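Local coordinates for protein response regulator ChrA (PDB 4YN8) that serves as the response regulator of a haem-sensing two-component system and probably binds DNA through a LuxR-type helix-turn-helix domain to regulate transcription, at residues S38-V51 with M57-L69. The protein carries 1 engineered substitution. Numbering follows the deposited sequence.
Sequences SDGSNINTKGIDVV and MPGTDGITLTRAL
Thr60 faces Gly40 and Ser41 and meets them with both branches of its side chain and with its backbone. Thr60 O accepts a hydrogen bond from Gly40 N at 3.0 Å, the donor tilted 26° from the carbonyl plane. With chi1 at -58°, Thr60 OG1 lies anti to its own carbonyl carbon and, in the conformer described, hydrogen-bonds Ser41 OG at 2.8 Å, with the direction of the proton left open. The methyl CG2 takes the other direction and rests against the peptide of Gly40, whose lack of a side chain lets the loop come this close to both Thr60 and Leu65. In the same conformer Asp39 OD1 accepts from Ser41 N at 2.8 Å, met nearly along the C-O axis, which closes an Asx turn. Met57 bends at chi3, laying SD 3.8 Å from Asp39 CA and turning CE toward Gly40 N, an unbranched, flexible thioether that can lie along the Asp39-Gly40 backbone. The 57-61 loop leads into helix 62-72 within the beta-alpha-beta unit of strands 50-53 and 77-81, in the CheY-like receiver domain, and Met57 lies beside Asp54, a magnesium ligand. Asp61 N-caps the helix, its OD1 accepting from Thr64 N. Farther along, beta-branched Val51 can offer one methyl to each of two leucines: Leu65 CD2 runs obliquely across Val51 CG1 at 4.1 Å, and one turn later Leu69 CD1 meets Val51 CG2 tip to tip at 3.9 Å. The Leu69 and Thr45 side chains pass each other in opposite directions, CD2 by CG2. Leu65 sends CD1 toward Gly40 O and also touches Ile11 of strand 6-11.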
loop_
_atom_site.group_PDB
_atom_site.type_symbol
_atom_site.label_atom_id
_atom_site.label_comp_id
_atom_site.label_asym_id
_atom_site.label_seq_id
_atom_site.Cartn_x
_atom_site.Cartn_y
_atom_site.Cartn_z
ATOM N N SER A 38 16.518 8.596 9.389
ATOM C CA SER A 38 16.449 7.333 8.633
ATOM C C SER A 38 15.194 6.474 8.967
ATOM O O SER A 38 14.944 5.416 8.345
ATOM C CB SER A 38 17.760 6.612 8.787
ATOM O OG SER A 38 17.827 6.183 10.081
ATOM N N ASP A 39 14.400 6.928 9.944
ATOM C CA ASP A 39 13.080 6.364 10.212
ATOM C C ASP A 39 12.262 7.365 11.033
ATOM O O ASP A 39 12.735 8.442 11.310
ATOM C CB ASP A 39 13.182 5.026 10.932
ATOM C CG ASP A 39 13.857 5.133 12.257
ATOM O OD1 ASP A 39 13.308 5.797 13.176
ATOM O OD2 ASP A 39 14.900 4.442 12.365
ATOM N N GLY A 40 11.042 6.994 11.399
ATOM C CA GLY A 40 10.151 7.916 12.054
ATOM C C GLY A 40 10.146 7.887 13.572
ATOM O O GLY A 40 9.228 8.408 14.177
ATOM N N SER A 41 11.104 7.228 14.177
ATOM C CA SER A 41 11.151 7.061 15.637
ATOM C C SER A 41 11.708 8.281 16.356
ATOM O O SER A 41 12.689 8.902 15.894
ATOM C CB SER A 41 12.014 5.843 15.983
ATOM O OG SER A 41 11.488 4.664 15.410
ATOM N N ASN A 42 11.117 8.626 17.497
ATOM C CA ASN A 42 11.657 9.712 18.390
ATOM C C ASN A 42 11.812 11.098 17.793
ATOM O O ASN A 42 12.691 11.844 18.218
ATOM C CB ASN A 42 13.050 9.331 18.993
ATOM C CG ASN A 42 13.132 7.919 19.414
ATOM O OD1 ASN A 42 13.978 7.152 18.845
ATOM N ND2 ASN A 42 12.233 7.491 20.336
ATOM N N ILE A 43 11.064 11.422 16.741
ATOM C CA ILE A 43 11.304 12.596 15.953
ATOM C C ILE A 43 10.855 13.846 16.749
ATOM O O ILE A 43 9.705 13.946 17.282
ATOM C CB ILE A 43 10.491 12.602 14.631
ATOM C CG1 ILE A 43 10.879 11.481 13.642
ATOM C CG2 ILE A 43 10.551 13.994 13.991
ATOM C CD1 ILE A 43 12.283 11.495 13.120
ATOM N N ASN A 44 11.760 14.814 16.769
ATOM C CA ASN A 44 11.505 16.137 17.340
ATOM C C ASN A 44 11.151 17.084 16.209
ATOM O O ASN A 44 11.961 17.296 15.340
ATOM C CB ASN A 44 12.746 16.632 18.071
ATOM C CG ASN A 44 12.499 17.902 18.790
ATOM O OD1 ASN A 44 11.902 18.785 18.234
ATOM N ND2 ASN A 44 12.993 18.034 20.038
ATOM N N THR A 45 9.911 17.591 16.192
ATOM C CA THR A 45 9.448 18.424 15.076
ATOM C C THR A 45 9.495 19.915 15.393
ATOM O O THR A 45 8.946 20.755 14.674
ATOM C CB THR A 45 7.981 18.060 14.677
ATOM O OG1 THR A 45 7.138 18.270 15.790
ATOM C CG2 THR A 45 7.912 16.593 14.274
ATOM N N LYS A 46 10.190 20.291 16.459
ATOM C CA LYS A 46 10.261 21.725 16.761
ATOM C C LYS A 46 11.066 22.418 15.694
ATOM O O LYS A 46 12.190 22.012 15.357
ATOM C CB LYS A 46 10.923 21.947 18.125
ATOM C CG LYS A 46 11.155 23.400 18.466
ATOM C CD LYS A 46 11.634 23.477 19.909
ATOM C CE LYS A 46 11.678 24.901 20.409
ATOM N NZ LYS A 46 11.658 24.888 21.895
ATOM N N GLY A 47 10.504 23.465 15.131
ATOM C CA GLY A 47 11.168 24.166 14.045
ATOM C C GLY A 47 11.005 23.541 12.650
ATOM O O GLY A 47 11.661 23.965 11.710
ATOM N N ILE A 48 10.180 22.506 12.552
ATOM C CA ILE A 48 9.944 21.804 11.273
ATOM C C ILE A 48 8.627 22.212 10.697
ATOM O O ILE A 48 7.589 22.025 11.340
ATOM C CB ILE A 48 9.922 20.301 11.471
ATOM C CG1 ILE A 48 11.209 19.802 12.150
ATOM C CG2 ILE A 48 9.621 19.550 10.149
ATOM C CD1 ILE A 48 12.502 20.131 11.479
ATOM N N ASP A 49 8.663 22.779 9.497
ATOM C CA ASP A 49 7.429 23.248 8.822
ATOM C C ASP A 49 6.711 22.119 8.045
ATOM O O ASP A 49 5.485 22.064 8.027
ATOM C CB ASP A 49 7.787 24.343 7.851
ATOM C CG ASP A 49 8.221 25.643 8.525
ATOM O OD1 ASP A 49 7.613 25.987 9.565
ATOM O OD2 ASP A 49 9.158 26.300 8.012
ATOM N N VAL A 50 7.501 21.235 7.440
ATOM C CA VAL A 50 6.985 20.138 6.613
ATOM C C VAL A 50 7.875 18.912 6.854
ATOM O O VAL A 50 9.095 19.041 6.840
ATOM C CB VAL A 50 7.038 20.531 5.115
ATOM C CG1 VAL A 50 6.623 19.353 4.283
ATOM C CG2 VAL A 50 6.103 21.742 4.794
ATOM N N VAL A 51 7.262 17.765 7.043
ATOM C CA VAL A 51 7.970 16.517 7.027
ATOM C C VAL A 51 7.798 15.844 5.669
ATOM O O VAL A 51 6.636 15.655 5.210
ATOM C CB VAL A 51 7.482 15.560 8.140
ATOM C CG1 VAL A 51 8.094 14.190 7.993
ATOM C CG2 VAL A 51 7.768 16.118 9.522
ATOM N N MET A 57 10.468 1.915 5.889
ATOM C CA MET A 57 11.614 2.136 6.786
ATOM C C MET A 57 11.452 1.211 7.985
ATOM O O MET A 57 10.343 1.039 8.487
ATOM C CB MET A 57 11.625 3.571 7.341
ATOM C CG MET A 57 11.624 4.595 6.250
ATOM S SD MET A 57 11.636 6.333 6.717
ATOM C CE MET A 57 10.046 6.458 7.475
ATOM N N PRO A 58 12.571 0.689 8.497
ATOM C CA PRO A 58 12.498 -0.197 9.649
ATOM C C PRO A 58 12.176 0.610 10.904
ATOM O O PRO A 58 12.440 1.817 10.989
ATOM C CB PRO A 58 13.936 -0.762 9.697
ATOM C CG PRO A 58 14.770 0.445 9.436
ATOM C CD PRO A 58 13.964 1.183 8.320
ATOM N N GLY A 59 11.598 -0.027 11.897
ATOM C CA GLY A 59 11.278 0.646 13.126
ATOM C C GLY A 59 9.963 1.354 12.971
ATOM O O GLY A 59 8.923 0.748 13.150
ATOM N N THR A 60 9.977 2.643 12.697
ATOM C CA THR A 60 8.740 3.378 12.474
ATOM C C THR A 60 8.717 3.780 11.029
ATOM O O THR A 60 9.584 4.538 10.578
ATOM C CB THR A 60 8.672 4.657 13.356
ATOM O OG1 THR A 60 8.780 4.264 14.740
ATOM C CG2 THR A 60 7.413 5.442 13.155
ATOM N N ASP A 61 7.768 3.224 10.287
ATOM C CA ASP A 61 7.666 3.507 8.873
ATOM C C ASP A 61 6.864 4.806 8.637
ATOM O O ASP A 61 6.404 5.450 9.561
ATOM C CB ASP A 61 7.117 2.296 8.081
ATOM C CG ASP A 61 5.656 1.991 8.348
ATOM O OD1 ASP A 61 4.881 2.839 8.818
ATOM O OD2 ASP A 61 5.221 0.840 7.995
ATOM N N GLY A 62 6.784 5.223 7.382
ATOM C CA GLY A 62 6.184 6.511 7.040
ATOM C C GLY A 62 4.671 6.493 7.276
ATOM O O GLY A 62 4.062 7.561 7.507
ATOM N N ILE A 63 4.034 5.322 7.185
ATOM C CA ILE A 63 2.589 5.212 7.480
ATOM C C ILE A 63 2.317 5.490 8.983
ATOM O O ILE A 63 1.485 6.336 9.358
ATOM C CB ILE A 63 2.096 3.823 7.093
ATOM C CG1 ILE A 63 2.287 3.613 5.602
ATOM C CG2 ILE A 63 0.630 3.607 7.480
ATOM C CD1 ILE A 63 2.320 2.147 5.225
ATOM N N THR A 64 3.101 4.828 9.857
ATOM C CA THR A 64 2.958 5.006 11.280
ATOM C C THR A 64 3.325 6.439 11.653
ATOM O O THR A 64 2.650 7.072 12.500
ATOM C CB THR A 64 3.863 4.020 12.033
ATOM O OG1 THR A 64 3.467 2.715 11.624
ATOM C CG2 THR A 64 3.732 4.198 13.534
ATOM N N LEU A 65 4.386 6.963 11.053
ATOM C CA LEU A 65 4.785 8.345 11.310
ATOM C C LEU A 65 3.697 9.372 10.949
ATOM O O LEU A 65 3.425 10.349 11.685
ATOM C CB LEU A 65 6.078 8.693 10.536
ATOM C CG LEU A 65 6.489 10.149 10.596
ATOM C CD1 LEU A 65 6.849 10.453 12.053
ATOM C CD2 LEU A 65 7.639 10.403 9.606
ATOM N N THR A 66 3.085 9.167 9.775
ATOM C CA THR A 66 1.970 10.023 9.340
ATOM C C THR A 66 0.848 10.057 10.373
ATOM O O THR A 66 0.367 11.137 10.718
ATOM C CB THR A 66 1.482 9.642 7.923
ATOM O OG1 THR A 66 2.623 9.820 7.045
ATOM C CG2 THR A 66 0.329 10.518 7.467
ATOM N N ARG A 67 0.438 8.896 10.847
ATOM C CA ARG A 67 -0.637 8.811 11.832
ATOM C C ARG A 67 -0.225 9.439 13.161
ATOM O O ARG A 67 -1.025 10.143 13.817
ATOM C CB ARG A 67 -1.066 7.359 12.020
ATOM C CG ARG A 67 -1.710 6.764 10.759
ATOM C CD ARG A 67 -3.119 7.348 10.516
ATOM N NE ARG A 67 -3.799 7.511 11.828
ATOM C CZ ARG A 67 -4.236 8.669 12.329
ATOM N NH1 ARG A 67 -4.190 9.747 11.586
ATOM N NH2 ARG A 67 -4.785 8.721 13.566
ATOM N N ALA A 68 1.021 9.233 13.534
ATOM C CA ALA A 68 1.534 9.746 14.811
ATOM C C ALA A 68 1.548 11.244 14.801
ATOM O O ALA A 68 1.135 11.913 15.800
ATOM C CB ALA A 68 2.906 9.172 15.145
ATOM N N LEU A 69 2.018 11.821 13.688
ATOM C CA LEU A 69 2.024 13.281 13.577
ATOM C C LEU A 69 0.612 13.870 13.540
ATOM O O LEU A 69 0.366 14.961 14.104
ATOM C CB LEU A 69 2.866 13.785 12.402
ATOM C CG LEU A 69 4.361 13.401 12.529
ATOM C CD1 LEU A 69 5.156 13.853 11.303
ATOM C CD2 LEU A 69 5.037 13.914 13.772
#